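Local coordinates for protein peptidoglycan glycosyltransferase (Eggerthella lenta, PDB 4MNR) that belongs to the penicillin-binding proteins, pairing a dimerisation domain with a transpeptidase domain of the beta-lactamase-like fold, at residues A[116-119]-A[120-124]; A[168-172]-A[173-177]; A[365-368]-A[369-372]. All coordinates share one frame; numbering follows the deposited sequence.

Contact 1: A[116-119]-A[120-124]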
ATOM      1  N   LYS A 116       7.922 -15.168  -7.670  1.00 12.55           N
ATOM      2  CA  LYS A 116       7.849 -15.868  -6.386  1.00 13.18           C
ATOM      3  C   LYS A 116       7.322 -14.962  -5.277  1.00 14.05           C
ATOM      4  O   LYS A 116       6.532 -15.397  -4.428  1.00 14.17           O
ATOM      5  CB  LYS A 116       9.209 -16.455  -5.990  1.00 16.68           C
ATOM      6  CG  LYS A 116       9.698 -17.550  -6.931  1.00 21.79           C
ATOM      7  CD  LYS A 116      11.131 -17.960  -6.596  1.00 34.21           C
ATOM      8  CE  LYS A 116      11.264 -18.441  -5.158  1.00 43.19           C
ATOM      9  NZ  LYS A 116      12.673 -18.822  -4.816  1.00 46.74           N
ATOM     10  N   ILE A 117       7.754 -13.701  -5.283  1.00  8.29           N
ATOM     11  CA  ILE A 117       7.244 -12.739  -4.311  1.00  7.52           C
ATOM     12  C   ILE A 117       5.773 -12.458  -4.612  1.00 11.40           C
ATOM     13  O   ILE A 117       4.946 -12.368  -3.710  1.00 11.56           O
ATOM     14  CB  ILE A 117       8.081 -11.440  -4.308  1.00  8.03           C
ATOM     15  CG1 ILE A 117       9.540 -11.774  -4.004  1.00 10.95           C
ATOM     16  CG2 ILE A 117       7.568 -10.471  -3.255  1.00 11.38           C
ATOM     17  CD1 ILE A 117      10.467 -10.564  -4.032  1.00 12.99           C
ATOM     18  N   GLN A 118       5.445 -12.353  -5.896  1.00 10.44           N
ATOM     19  CA  GLN A 118       4.057 -12.152  -6.304  1.00 10.56           C
ATOM     20  C   GLN A 118       3.175 -13.304  -5.807  1.00  9.17           C
ATOM     21  O   GLN A 118       2.104 -13.078  -5.268  1.00 10.81           O
ATOM     22  CB  GLN A 118       3.965 -12.042  -7.827  1.00  8.72           C
ATOM     23  CG  GLN A 118       2.534 -11.865  -8.340  1.00 10.49           C
ATOM     24  CD  GLN A 118       1.950 -10.504  -8.025  1.00  9.41           C
ATOM     25  OE1 GLN A 118       2.672  -9.514  -7.934  1.00  9.05           O
ATOM     26  NE2 GLN A 118       0.626 -10.449  -7.886  1.00  7.74           N
ATOM     27  N   GLN A 119       3.657 -14.535  -5.940  1.00  7.76           N
ATOM     28  CA  GLN A 119       2.877 -15.689  -5.500  1.00  9.29           C
ATOM     29  C   GLN A 119       2.704 -15.662  -3.978  1.00 14.71           C
ATOM     30  O   GLN A 119       1.634 -16.009  -3.462  1.00 12.38           O
ATOM     31  CB  GLN A 119       3.528 -17.011  -5.943  1.00 12.11           C
ATOM     32  CG  GLN A 119       2.664 -18.222  -5.658  1.00 15.22           C
ATOM     33  CD  GLN A 119       1.349 -18.156  -6.393  1.00 19.03           C
ATOM     34  OE1 GLN A 119       1.325 -18.047  -7.621  1.00 20.99           O
ATOM     35  NE2 GLN A 119       0.241 -18.207  -5.652  1.00 19.26           N
ATOM     36  N   ALA A 120       3.751 -15.255  -3.259  1.00 12.11           N
ATOM     37  CA  ALA A 120       3.652 -15.183  -1.802  1.00 12.05           C
ATOM     38  C   ALA A 120       2.610 -14.149  -1.388  1.00 11.27           C
ATOM     39  O   ALA A 120       1.842 -14.381  -0.454  1.00 13.19           O
ATOM     40  CB  ALA A 120       5.009 -14.852  -1.171  1.00 13.34           C
ATOM     41  N   ALA A 121       2.592 -13.017  -2.083  1.00  7.09           N
ATOM     42  CA  ALA A 121       1.595 -11.979  -1.786  1.00  8.30           C
ATOM     43  C   ALA A 121       0.181 -12.498  -2.031  1.00 11.80           C
ATOM     44  O   ALA A 121      -0.737 -12.257  -1.240  1.00 12.24           O
ATOM     45  CB  ALA A 121       1.866 -10.741  -2.621  1.00  9.33           C
ATOM     46  N   GLN A 122       0.008 -13.233  -3.123  1.00 10.23           N
ATOM     47  CA  GLN A 122      -1.300 -13.796  -3.436  1.00  9.96           C
ATOM     48  C   GLN A 122      -1.699 -14.887  -2.443  1.00 12.82           C
ATOM     49  O   GLN A 122      -2.863 -14.978  -2.050  1.00 13.93           O
ATOM     50  CB  GLN A 122      -1.323 -14.322  -4.876  1.00  9.72           C
ATOM     51  CG  GLN A 122      -1.104 -13.218  -5.881  1.00  8.56           C
ATOM     52  CD  GLN A 122      -1.171 -13.692  -7.327  1.00 10.22           C
ATOM     53  OE1 GLN A 122      -0.703 -12.998  -8.233  1.00 12.04           O
ATOM     54  NE2 GLN A 122      -1.792 -14.848  -7.555  1.00 13.67           N
ATOM     55  N   ASP A 123      -0.733 -15.696  -2.018  1.00  9.82           N
ATOM     56  CA  ASP A 123      -1.016 -16.746  -1.041  1.00 13.01           C
ATOM     57  C   ASP A 123      -1.457 -16.158   0.304  1.00 13.24           C
ATOM     58  O   ASP A 123      -2.293 -16.747   1.003  1.00 15.02           O
ATOM     59  CB  ASP A 123       0.202 -17.650  -0.832  1.00 16.21           C
ATOM     60  CG  ASP A 123       0.502 -18.539  -2.037  1.00 21.59           C
ATOM     61  OD1 ASP A 123      -0.358 -18.689  -2.935  1.00 21.38           O
ATOM     62  OD2 ASP A 123       1.612 -19.111  -2.075  1.00 22.69           O
ATOM     63  N   ALA A 124      -0.885 -15.010   0.659  1.00 12.38           N
ATOM     64  CA  ALA A 124      -1.219 -14.317   1.901  1.00 11.23           C
ATOM     65  C   ALA A 124      -2.678 -13.885   1.884  1.00 10.44           C
ATOM     66  O   ALA A 124      -3.349 -13.905   2.919  1.00 15.46           O
ATOM     67  CB  ALA A 124      -0.316 -13.114   2.104  1.00 14.44           C
TER
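Gln118 and Gln122, one helical turn apart, are joined amide to amide: Gln118 NE2 donates a hydrogen bond to Gln122 OE1 at 2.9 Å, along an almost straight N-H...O line of 171°. The acceptor lies in the plane of the Gln118 amide, and the N-H arrives in the carbonyl plane of Gln122 on a lone pair, although the two amide planes are turned 74° apart. Gln118 achieves this by setting CG anti to its backbone N and then bending at chi2, which brings its end along the helix toward the next turn. Gln122 OE1 also accepts from the backbone N of Ala59, its strongest partner, while Gln122 NE2 makes a weak bond to Asp57 O. Gln118 OE1 in turn accepts from Met145 N on strand 142-148. Glutamine suits both places, since one flat group offers a donor and an acceptor: Gln118 spends its N-H on Gln122 and its oxygen on backbone, while Gln122 receives two donors on one oxygen.

The next pair round the helix faces more toward solvent. Gln119 NE2 reaches Asp123 OD1 at 2.8 Å, with the oxygen close to the amide plane of Gln119, yet the donor stands above the carboxylate plane, 44° out of it. Beneath these side chains the backbone is satisfied in regular order: Ala120 N bonds Lys116 O at 3.0 Å, Ala121 N bonds Ile117 O at 2.9 Å, Gln122 N bonds Gln118 O, and Asp123 N bonds Gln119 O at 2.8 Å.

Ala120 lies against Thr449 of helix 438-453 and Ala121 against Cys132, where a small methyl permits close approach; the branched Ile117 touches Ala450 and Val134. Helix 115-125 thus packs between helix 438-453 and strands 130-135 and 142-148, the helix-on-sheet layering expected of a penicillin-binding transpeptidase domain.

Contact 2: A[168-172]-A[173-177]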
ATOM      1  N   ASP A 168     -22.712  -7.141  -6.967  1.00 40.03           N
ATOM      2  CA  ASP A 168     -22.071  -7.304  -5.671  1.00 41.84           C
ATOM      3  C   ASP A 168     -20.716  -8.007  -5.808  1.00 33.26           C
ATOM      4  O   ASP A 168     -19.922  -8.030  -4.870  1.00 32.45           O
ATOM      5  CB  ASP A 168     -22.995  -8.084  -4.731  1.00 53.90           C
ATOM      6  CG  ASP A 168     -22.425  -8.234  -3.334  1.00 65.02           C
ATOM      7  OD1 ASP A 168     -22.536  -7.277  -2.535  1.00 70.01           O
ATOM      8  OD2 ASP A 168     -21.872  -9.314  -3.035  1.00 67.80           O
ATOM      9  N   ASP A 169     -20.449  -8.569  -6.984  1.00 27.06           N
ATOM     10  CA  ASP A 169     -19.201  -9.298  -7.214  1.00 27.08           C
ATOM     11  C   ASP A 169     -18.048  -8.324  -7.433  1.00 22.47           C
ATOM     12  O   ASP A 169     -18.029  -7.594  -8.421  1.00 28.24           O
ATOM     13  CB  ASP A 169     -19.356 -10.231  -8.426  1.00 26.67           C
ATOM     14  CG  ASP A 169     -18.198 -11.205  -8.570  1.00 29.67           C
ATOM     15  OD1 ASP A 169     -17.081 -10.878  -8.127  1.00 24.93           O
ATOM     16  OD2 ASP A 169     -18.405 -12.298  -9.142  1.00 28.66           O
ATOM     17  N   SER A 170     -17.073  -8.329  -6.529  1.00 20.20           N
ATOM     18  CA  SER A 170     -15.990  -7.357  -6.602  1.00 19.78           C
ATOM     19  C   SER A 170     -14.643  -7.945  -7.042  1.00 18.22           C
ATOM     20  O   SER A 170     -13.594  -7.343  -6.808  1.00 18.59           O
ATOM     21  CB  SER A 170     -15.823  -6.651  -5.253  1.00 20.09           C
ATOM     22  OG  SER A 170     -15.306  -7.544  -4.282  1.00 22.89           O
ATOM     23  N   THR A 171     -14.676  -9.105  -7.687  1.00 14.55           N
ATOM     24  CA  THR A 171     -13.457  -9.795  -8.112  1.00 15.64           C
ATOM     25  C   THR A 171     -12.573  -8.935  -9.031  1.00 17.32           C
ATOM     26  O   THR A 171     -11.346  -8.987  -8.961  1.00 19.06           O
ATOM     27  CB  THR A 171     -13.819 -11.104  -8.849  1.00 19.35           C
ATOM     28  OG1 THR A 171     -14.500 -11.990  -7.953  1.00 21.91           O
ATOM     29  CG2 THR A 171     -12.594 -11.802  -9.372  1.00 20.07           C
ATOM     30  N   LEU A 172     -13.204  -8.137  -9.886  1.00 15.39           N
ATOM     31  CA  LEU A 172     -12.468  -7.338 -10.858  1.00 15.72           C
ATOM     32  C   LEU A 172     -11.855  -6.071 -10.278  1.00 19.17           C
ATOM     33  O   LEU A 172     -11.094  -5.380 -10.963  1.00 23.04           O
ATOM     34  CB  LEU A 172     -13.360  -6.989 -12.048  1.00 17.99           C
ATOM     35  CG  LEU A 172     -13.581  -8.110 -13.064  1.00 20.21           C
ATOM     36  CD1 LEU A 172     -14.655  -7.715 -14.064  1.00 23.94           C
ATOM     37  CD2 LEU A 172     -12.283  -8.464 -13.780  1.00 23.37           C
ATOM     38  N   VAL A 173     -12.173  -5.768  -9.025  1.00 17.17           N
ATOM     39  CA  VAL A 173     -11.696  -4.535  -8.408  1.00 16.46           C
ATOM     40  C   VAL A 173     -10.203  -4.606  -8.123  1.00 17.04           C
ATOM     41  O   VAL A 173      -9.724  -5.567  -7.526  1.00 14.57           O
ATOM     42  CB  VAL A 173     -12.464  -4.211  -7.112  1.00 19.25           C
ATOM     43  CG1 VAL A 173     -11.858  -2.996  -6.411  1.00 19.91           C
ATOM     44  CG2 VAL A 173     -13.943  -3.981  -7.408  1.00 20.35           C
ATOM     45  N   ASP A 174      -9.469  -3.591  -8.570  1.00 15.17           N
ATOM     46  CA  ASP A 174      -8.048  -3.458  -8.235  1.00 17.90           C
ATOM     47  C   ASP A 174      -7.945  -2.877  -6.832  1.00 15.55           C
ATOM     48  O   ASP A 174      -8.141  -1.681  -6.623  1.00 20.26           O
ATOM     49  CB  ASP A 174      -7.353  -2.535  -9.249  1.00 17.35           C
ATOM     50  CG  ASP A 174      -5.852  -2.362  -8.984  1.00 21.00           C
ATOM     51  OD1 ASP A 174      -5.396  -2.502  -7.832  1.00 20.85           O
ATOM     52  OD2 ASP A 174      -5.118  -2.077  -9.953  1.00 25.46           O
ATOM     53  N   ARG A 175      -7.651  -3.721  -5.858  1.00 10.58           N
ATOM     54  CA  ARG A 175      -7.582  -3.250  -4.485  1.00 10.78           C
ATOM     55  C   ARG A 175      -6.221  -2.722  -4.085  1.00 11.36           C
ATOM     56  O   ARG A 175      -6.108  -2.007  -3.093  1.00 14.45           O
ATOM     57  CB  ARG A 175      -7.989  -4.363  -3.521  1.00 10.65           C
ATOM     58  CG  ARG A 175      -9.496  -4.638  -3.533  1.00  9.51           C
ATOM     59  CD  ARG A 175      -9.840  -5.803  -2.602  1.00  9.58           C
ATOM     60  NE  ARG A 175     -11.262  -5.800  -2.276  1.00 12.44           N
ATOM     61  CZ  ARG A 175     -12.217  -6.292  -3.060  1.00 14.81           C
ATOM     62  NH1 ARG A 175     -11.911  -6.865  -4.215  1.00 13.29           N
ATOM     63  NH2 ARG A 175     -13.483  -6.207  -2.679  1.00 20.70           N
ATOM     64  N   ALA A 176      -5.181  -3.100  -4.820  1.00  9.53           N
ATOM     65  CA  ALA A 176      -3.818  -2.714  -4.449  1.00  7.56           C
ATOM     66  C   ALA A 176      -3.446  -1.290  -4.828  1.00 11.35           C
ATOM     67  O   ALA A 176      -2.709  -0.611  -4.094  1.00 12.97           O
ATOM     68  CB  ALA A 176      -2.801  -3.706  -5.046  1.00  8.74           C
ATOM     69  N   ALA A 177      -3.909  -0.856  -5.992  1.00 12.85           N
ATOM     70  CA  ALA A 177      -3.610   0.482  -6.479  1.00 12.28           C
ATOM     71  C   ALA A 177      -4.876   1.312  -6.600  1.00 12.78           C
ATOM     72  O   ALA A 177      -4.825   2.532  -6.492  1.00 15.07           O
ATOM     73  CB  ALA A 177      -2.918   0.410  -7.822  1.00 15.19           C
TER
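Arg175 takes hold of Ser170 end-on with two nitrogens, one for each of two oxygens. NH2 donates to Ser170 OG at 2.8 Å with an N-H...O angle of 168°, and the hydroxyl oxygen sits at the edge of the guanidinium, in its plane. NH1 donates to Ser170 O at 3.1 Å, a less straight bond whose acceptor is tilted 17° from that plane. The serine hydroxyl is turned between its own backbone N and carbonyl carbon (chi1 70°), which lets OG and O meet the same arginine. An extended chain from CG to NE gives Arg175 the length to reach back to the Ser170 turn, and its NE forms a salt bridge with Glu432, a second anchor that probably fixes the rotation of the guanidinium.

Ser170 O has another donor, Val173 N at 3.1 Å, which closes a type I beta turn from Ser170 to Val173; the two N-H groups approach this carbonyl from opposite faces of its plane. Just ahead of it, Asp169 OD1 accepts from Thr171 N at 3.0 Å in an Asx turn and also takes the hydroxyl of Thr171 on its syn lone pair. Asp174 OD1 accepts from Ala177 N at 2.9 Å, an Asx motif for which the short carboxylate of aspartate is well suited.

Packing is slighter. Val173 CG2 rests 3.9 Å from Ser170 CB, its branched side chain lying alongside the turn it ends. Farther out, Leu172 carries its hydrocarbon onto Val159 and Ile160 of helix 156-165, whereas Ala176, small enough to lie close to the sheet, touches Ala131 and Val133 on strand 130-135.

Contact 3: A[365-368]-A[369-372]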
ATOM      1  N   ALA A 365       9.958  12.999   2.140  1.00 11.83           N
ATOM      2  CA  ALA A 365       8.924  13.099   3.175  1.00 13.85           C
ATOM      3  C   ALA A 365       9.447  13.716   4.469  1.00 13.24           C
ATOM      4  O   ALA A 365       8.860  14.660   4.993  1.00 16.64           O
ATOM      5  CB  ALA A 365       8.281  11.729   3.459  1.00 12.81           C
ATOM      6  N   VAL A 366      10.544  13.167   4.980  1.00 11.21           N
ATOM      7  CA  VAL A 366      11.175  13.655   6.208  1.00 10.82           C
ATOM      8  C   VAL A 366      12.689  13.554   6.043  1.00 11.87           C
ATOM      9  O   VAL A 366      13.167  12.992   5.060  1.00 12.45           O
ATOM     10  CB  VAL A 366      10.768  12.822   7.454  1.00 13.55           C
ATOM     11  CG1 VAL A 366       9.295  13.041   7.820  1.00 13.99           C
ATOM     12  CG2 VAL A 366      11.066  11.344   7.239  1.00 12.41           C
ATOM     13  N   SER A 367      13.438  14.099   6.995  1.00 13.30           N
ATOM     14  CA  SER A 367      14.901  14.016   6.943  1.00 13.73           C
ATOM     15  C   SER A 367      15.404  12.598   7.197  1.00 11.48           C
ATOM     16  O   SER A 367      14.694  11.759   7.759  1.00 11.34           O
ATOM     17  CB  SER A 367      15.539  14.948   7.973  1.00 15.26           C
ATOM     18  OG  SER A 367      15.336  14.447   9.282  1.00 17.35           O
ATOM     19  N   LYS A 368      16.642  12.342   6.781  1.00 12.55           N
ATOM     20  CA  LYS A 368      17.269  11.059   7.050  1.00 12.37           C
ATOM     21  C   LYS A 368      17.308  10.767   8.553  1.00 11.02           C
ATOM     22  O   LYS A 368      17.028   9.642   8.983  1.00 12.47           O
ATOM     23  CB  LYS A 368      18.680  10.997   6.455  1.00 13.65           C
ATOM     24  CG  LYS A 368      19.386   9.688   6.749  1.00 16.05           C
ATOM     25  CD  LYS A 368      20.753   9.610   6.049  1.00 21.58           C
ATOM     26  CE  LYS A 368      21.383   8.231   6.217  1.00 30.30           C
ATOM     27  NZ  LYS A 368      21.463   7.809   7.643  1.00 35.39           N
ATOM     28  N   THR A 369      17.625  11.782   9.353  1.00 14.31           N
ATOM     29  CA  THR A 369      17.637  11.607  10.803  1.00 12.32           C
ATOM     30  C   THR A 369      16.261  11.207  11.328  1.00 11.32           C
ATOM     31  O   THR A 369      16.136  10.294  12.156  1.00 11.89           O
ATOM     32  CB  THR A 369      18.123  12.880  11.517  1.00 15.78           C
ATOM     33  OG1 THR A 369      19.474  13.153  11.126  1.00 20.11           O
ATOM     34  CG2 THR A 369      18.076  12.710  13.035  1.00 18.12           C
ATOM     35  N   THR A 370      15.224  11.883  10.846  1.00 11.14           N
ATOM     36  CA  THR A 370      13.875  11.565  11.297  1.00 10.59           C
ATOM     37  C   THR A 370      13.472  10.147  10.900  1.00 11.26           C
ATOM     38  O   THR A 370      12.936   9.390  11.717  1.00 11.26           O
ATOM     39  CB  THR A 370      12.859  12.552  10.722  1.00 11.91           C
ATOM     40  OG1 THR A 370      13.119  13.850  11.262  1.00 14.98           O
ATOM     41  CG2 THR A 370      11.445  12.122  11.081  1.00 11.25           C
ATOM     42  N   ALA A 371      13.756   9.778   9.651  1.00 11.81           N
ATOM     43  CA  ALA A 371      13.425   8.442   9.162  1.00  9.59           C
ATOM     44  C   ALA A 371      14.073   7.378  10.043  1.00 12.21           C
ATOM     45  O   ALA A 371      13.446   6.387  10.387  1.00 11.18           O
ATOM     46  CB  ALA A 371      13.890   8.262   7.718  1.00  9.94           C
ATOM     47  N   GLY A 372      15.336   7.595  10.402  1.00 12.33           N
ATOM     48  CA  GLY A 372      16.056   6.642  11.224  1.00 13.51           C
ATOM     49  C   GLY A 372      15.463   6.524  12.616  1.00 12.85           C
ATOM     50  O   GLY A 372      15.419   5.434  13.183  1.00 12.36           O
TER
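Ser367 is the N-cap of helix 368-384, and its hydroxyl oxygen accepts from Thr370 N in the classic capping bond, OG to N 3.0 Å at 161°. With OG placed between its backbone N and carbonyl carbon (chi1 71°), serine is short enough for its hydroxyl to reach the amide three residues on, in the first turn, where the i to i+4 backbone pattern has not yet begun. Helical bonding then starts: Ala371 N meets Ser367 O at 2.9 Å, and Gly372 N meets Lys368 O.

On the buried side, Val366 lies across Thr370 at about a right angle, its CB 3.8 Å from Thr370 CG2, while Val366 CG2 comes within 4.2 Å of Ala371 CB. The valine also packs on Ala193 of helix 188-197 and on Phe264, and Glu197 receives bonds from Thr370 OG1 and Ser367 N, tying the cap to that helix.

The other side is loose. Lys368 and Thr369 are exposed, as befits polar side chains; the lysine chain runs extended to CE before bending at its end, where NZ makes a long, weak ion pair with Asp334 OD1.

The three contacts follow one another along the chain without touching. Contacts 1 and 2 are the nearer pair, with centres about 17 Å apart and nearest atoms about 8 Å. They share neighbours in the five-stranded sheet: Met145 is bonded through its backbone N by Gln118 and touched by Ala176, and strand 130-135 is met by side chains of both. Contact 3 lies farther off, its centre about 30 Å from that of contact 1 and about 34 Å from that of contact 2, on the opposite side of the chain's centre from contact 2. There it joins helix 368-384 to helix 188-197, whose start comes eleven residues after the end of contact 2.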